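Local coordinates for (R)-specific enoyl-CoA hydratase (Aeromonas punctata, PDB 1IQ6), which catalyses the hydration of trans-2-enoyl-CoA with acyl chains of four to six carbons to (3R)-3-hydroxyacyl-CoA, in polyhydroxyalkanoate biosynthesis, at residues Q4-G9 with Q68-K73; G64-Q69 with A129-P134. All blocks are in the same frame, centred on the assembly; numbering follows the deposited sequence.

Contact 1: residues Q4-G9 with Q68-K73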
# COMPACT_ATOMS: atom_id res chain seq x y z
N GLN B 4 24.04 -1.89 16.43
CA GLN B 4 24.08 -0.63 15.70
C GLN B 4 22.79 0.15 15.91
O GLN B 4 21.71 -0.30 15.51
CB GLN B 4 24.31 -0.89 14.21
CG GLN B 4 25.69 -1.45 13.91
CD GLN B 4 25.92 -1.73 12.43
OE1 GLN B 4 27.02 -2.10 12.03
NE2 GLN B 4 24.88 -1.55 11.63
N SER B 5 22.90 1.31 16.53
CA SER B 5 21.74 2.15 16.80
C SER B 5 21.20 2.79 15.53
O SER B 5 21.95 3.03 14.58
CB SER B 5 22.09 3.24 17.81
OG SER B 5 23.07 4.12 17.28
N LEU B 6 19.90 3.05 15.52
CA LEU B 6 19.26 3.69 14.38
C LEU B 6 19.64 5.16 14.45
O LEU B 6 19.65 5.75 15.54
CB LEU B 6 17.75 3.52 14.47
CG LEU B 6 16.93 3.95 13.24
CD1 LEU B 6 17.35 3.12 12.04
CD2 LEU B 6 15.45 3.77 13.53
N GLU B 7 19.95 5.76 13.31
CA GLU B 7 20.34 7.16 13.27
C GLU B 7 19.75 7.91 12.09
O GLU B 7 19.55 7.35 11.01
CB GLU B 7 21.87 7.30 13.21
CG GLU B 7 22.62 6.72 14.39
CD GLU B 7 24.12 6.92 14.27
OE1 GLU B 7 24.55 8.09 14.16
OE2 GLU B 7 24.86 5.92 14.30
N VAL B 8 19.46 9.19 12.31
CA VAL B 8 18.92 10.04 11.26
C VAL B 8 19.95 10.06 10.14
O VAL B 8 21.15 10.19 10.40
CB VAL B 8 18.69 11.48 11.79
CG1 VAL B 8 18.36 12.41 10.63
CG2 VAL B 8 17.57 11.48 12.81
N GLY B 9 19.48 9.93 8.91
CA GLY B 9 20.39 9.94 7.78
C GLY B 9 20.70 8.56 7.22
O GLY B 9 21.19 8.44 6.10
N GLN B 68 12.64 -5.46 6.59
CA GLN B 68 13.81 -6.31 6.38
C GLN B 68 15.16 -5.63 6.60
O GLN B 68 16.12 -6.28 7.02
CB GLN B 68 13.77 -6.91 4.97
CG GLN B 68 12.55 -7.78 4.70
CD GLN B 68 12.53 -9.05 5.53
OE1 GLN B 68 11.54 -9.78 5.53
NE2 GLN B 68 13.62 -9.32 6.23
N GLN B 69 15.23 -4.33 6.34
CA GLN B 69 16.50 -3.63 6.48
C GLN B 69 16.56 -2.42 7.41
O GLN B 69 17.41 -2.35 8.30
CB GLN B 69 17.00 -3.20 5.10
CG GLN B 69 17.42 -4.37 4.21
CD GLN B 69 17.90 -3.91 2.85
OE1 GLN B 69 18.74 -3.02 2.74
NE2 GLN B 69 17.37 -4.53 1.79
N LEU B 70 15.67 -1.46 7.20
CA LEU B 70 15.70 -0.23 8.00
C LEU B 70 14.31 0.33 8.27
O LEU B 70 13.62 0.75 7.34
CB LEU B 70 16.54 0.80 7.25
CG LEU B 70 16.85 2.14 7.91
CD1 LEU B 70 17.85 1.92 9.04
CD2 LEU B 70 17.42 3.10 6.88
N PRO B 71 13.89 0.39 9.55
CA PRO B 71 14.60 -0.02 10.77
C PRO B 71 14.93 -1.51 10.83
O PRO B 71 15.87 -1.92 11.51
CB PRO B 71 13.64 0.40 11.89
CG PRO B 71 12.90 1.55 11.28
CD PRO B 71 12.62 1.03 9.90
N GLY B 72 14.14 -2.32 10.12
CA GLY B 72 14.40 -3.74 10.09
C GLY B 72 13.50 -4.64 10.91
O GLY B 72 12.42 -4.25 11.35
N LYS B 73 13.96 -5.88 11.09
CA LYS B 73 13.27 -6.93 11.83
C LYS B 73 12.59 -6.45 13.11
O LYS B 73 13.22 -5.87 13.99
CB LYS B 73 14.27 -8.04 12.17
CG LYS B 73 13.73 -9.21 12.96
CD LYS B 73 14.87 -10.15 13.35
CE LYS B 73 14.39 -11.34 14.18
NZ LYS B 73 13.58 -12.31 13.38
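Leu6 packs from the N-terminal arm, ahead of strand 11-17, onto Leu70 and Pro71, and its two methyls divide the work. CD1 meets Leu70 CD1 at 3.3 Å, closer than methyls usually pack, while CD2 comes to the CG and CB corner of the proline ring, 4.1 Å from Pro71 CG and 4.2 Å from Pro71 CB. The CB of Leu6 already heads for the other segment. With CG anti to the backbone N (chi1 -171°), CD2 continues the extended line of the side chain and CD1 folds off it (chi2 61°), which spreads the fork across both neighbours.

Leu70 has nearly the same shape. Its CB leaves the backbone at an angle across the contact, but CD1 at its end comes nearer and meets Leu6. The peptide between Leu70 and Pro71 is cis, which draws Leu70 CA to 3.0 Å from Pro71 CA and lets two consecutive residues offer apolar groups to one leucine. The turn continues through Gly72, whose backbone angles suit glycine and whose carbonyl O is hydrogen-bonded to Ser75 OG.

In the hot dog fold this joins the lead-in to edge strand 11-17 to the loop between helix 55-68 and strand 76-84, away from the annotated binding residues. Val100 of strand 93-103 touches both leucines, and Leu133 touches both Leu6 and Pro71. On the arm itself, Gln10 binds the backbone on either side of Leu6, through Ser5 O and Glu7 N.

Across the pair of segments everything is carbon against carbon, and the two sides together bury just 114 Å². The attachment therefore rests on shape and burial of hydrocarbon rather than on directed bonds, with a single leucine making the contact from the arm's side.

Contact 2: residues G64-Q69 with A129-P134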
# COMPACT_ATOMS: atom_id res chain seq x y z
N GLY B 64 8.77 -3.93 2.58
CA GLY B 64 9.92 -4.81 2.52
C GLY B 64 11.18 -4.17 3.08
O GLY B 64 11.91 -4.78 3.86
N LEU B 65 11.46 -2.94 2.67
CA LEU B 65 12.65 -2.25 3.16
C LEU B 65 12.56 -1.95 4.65
O LEU B 65 13.51 -2.16 5.40
CB LEU B 65 12.86 -0.94 2.39
CG LEU B 65 13.48 -1.09 1.00
CD1 LEU B 65 13.51 0.26 0.30
CD2 LEU B 65 14.89 -1.66 1.14
N LEU B 66 11.40 -1.46 5.08
CA LEU B 66 11.19 -1.12 6.48
C LEU B 66 11.28 -2.32 7.41
O LEU B 66 11.87 -2.24 8.49
CB LEU B 66 9.84 -0.43 6.66
CG LEU B 66 9.65 0.93 5.98
CD1 LEU B 66 8.18 1.32 6.00
CD2 LEU B 66 10.51 1.98 6.68
N GLY B 67 10.71 -3.45 6.99
CA GLY B 67 10.73 -4.63 7.83
C GLY B 67 11.95 -5.53 7.71
O GLY B 67 12.26 -6.27 8.64
N GLN B 68 12.64 -5.46 6.59
CA GLN B 68 13.81 -6.31 6.38
C GLN B 68 15.16 -5.63 6.60
O GLN B 68 16.12 -6.28 7.02
CB GLN B 68 13.77 -6.91 4.97
CG GLN B 68 12.55 -7.78 4.70
CD GLN B 68 12.53 -9.05 5.53
OE1 GLN B 68 11.54 -9.78 5.53
NE2 GLN B 68 13.62 -9.32 6.23
N GLN B 69 15.23 -4.33 6.34
CA GLN B 69 16.50 -3.63 6.48
C GLN B 69 16.56 -2.42 7.41
O GLN B 69 17.41 -2.35 8.30
CB GLN B 69 17.00 -3.20 5.10
CG GLN B 69 17.42 -4.37 4.21
CD GLN B 69 17.90 -3.91 2.85
OE1 GLN B 69 18.74 -3.02 2.74
NE2 GLN B 69 17.37 -4.53 1.79
N ALA B 129 6.93 7.27 6.01
CA ALA B 129 6.48 6.16 6.83
C ALA B 129 6.79 6.49 8.28
O ALA B 129 7.76 7.18 8.59
CB ALA B 129 7.21 4.87 6.44
N VAL B 130 5.92 6.03 9.17
CA VAL B 130 6.10 6.21 10.60
C VAL B 130 6.08 4.78 11.13
O VAL B 130 5.11 4.05 10.90
CB VAL B 130 4.96 7.02 11.24
CG1 VAL B 130 5.18 7.12 12.75
CG2 VAL B 130 4.90 8.41 10.63
N VAL B 131 7.13 4.37 11.82
CA VAL B 131 7.21 3.01 12.32
C VAL B 131 7.70 2.88 13.76
O VAL B 131 8.52 3.67 14.22
CB VAL B 131 8.15 2.15 11.44
CG1 VAL B 131 7.69 2.19 10.00
CG2 VAL B 131 9.57 2.67 11.55
N LYS B 132 7.16 1.88 14.45
CA LYS B 132 7.55 1.59 15.83
C LYS B 132 8.82 0.75 15.73
O LYS B 132 8.87 -0.23 14.97
CB LYS B 132 6.44 0.80 16.53
CG LYS B 132 6.72 0.49 17.99
CD LYS B 132 5.59 -0.31 18.62
CE LYS B 132 4.28 0.46 18.58
NZ LYS B 132 3.16 -0.32 19.19
N LEU B 133 9.84 1.13 16.48
CA LEU B 133 11.13 0.43 16.44
C LEU B 133 11.08 -1.00 16.97
O LEU B 133 10.27 -1.33 17.84
CB LEU B 133 12.17 1.23 17.22
CG LEU B 133 12.39 2.67 16.73
CD1 LEU B 133 13.49 3.33 17.55
CD2 LEU B 133 12.75 2.66 15.25
N PRO B 134 11.97 -1.87 16.45
CA PRO B 134 12.06 -3.28 16.85
C PRO B 134 12.08 -3.45 18.36
O PRO B 134 11.28 -4.26 18.88
CB PRO B 134 13.36 -3.73 16.20
CG PRO B 134 13.37 -2.94 14.93
CD PRO B 134 12.96 -1.56 15.40
OXT PRO B 134 12.90 -2.78 19.02
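This is buried helix-on-sheet packing, in which the last turn of helix 55-68 rests on the C-terminal end of strand 123-132 through one leucine. Leu66 points its CB at the strand and delivers CD1 to it, 3.7 Å from Ala129 CB and 4.1 Å from Val131 CG1. Its CG stands anti to the carbonyl carbon (chi1 -65°), and a chi2 of 168° sets CD1 anti to CA, extending that methyl toward the strand.

Ala129 and Val131 are two apart on the strand and face the helix together, while Val130 between them turns away. The alanine methyl meets CD1 at ordinary contact distance; the valine meets it obliquely with CG1, which lies beside its own backbone N. Strand 123-132 runs between 109-117 and 76-84 in the antiparallel sheet of a hot dog fold, whose long helix is the sausage and whose curved sheet is the bun. Both flanking strands join the packing, Leu112 and Tyr77 touching Leu66 from 109-117 and 76-84. Past Leu66 the helix runs out: Gln68 N still bonds to Gly64 O at 2.9 Å, and Gln69 is the first residue to leave helical geometry.

The centres of contacts 1 and 2 lie about 8 Å apart, on the same side of the chain's centre, at the C-terminal end of helix 55-68. Along the chain the order is 4-9, 64-69, 68-73, 129-134, with Gln68 and Gln69 common to both; the helix end packs on the C-terminal strand 123-132 and the following loop on the N-terminal arm. Probable hydrogen bonds from Leu70 N to Leu65 O (2.9 Å) and Gly72 N to Leu66 O (2.8 Å) tie that loop to the helix. The termini also meet, Leu6 CD2 touching Leu133 CD2. Gln68 OE1 accepts a hydrogen bond from Phe33 N of the second subunit, a residue that probably binds the hydroxyacyl-CoA.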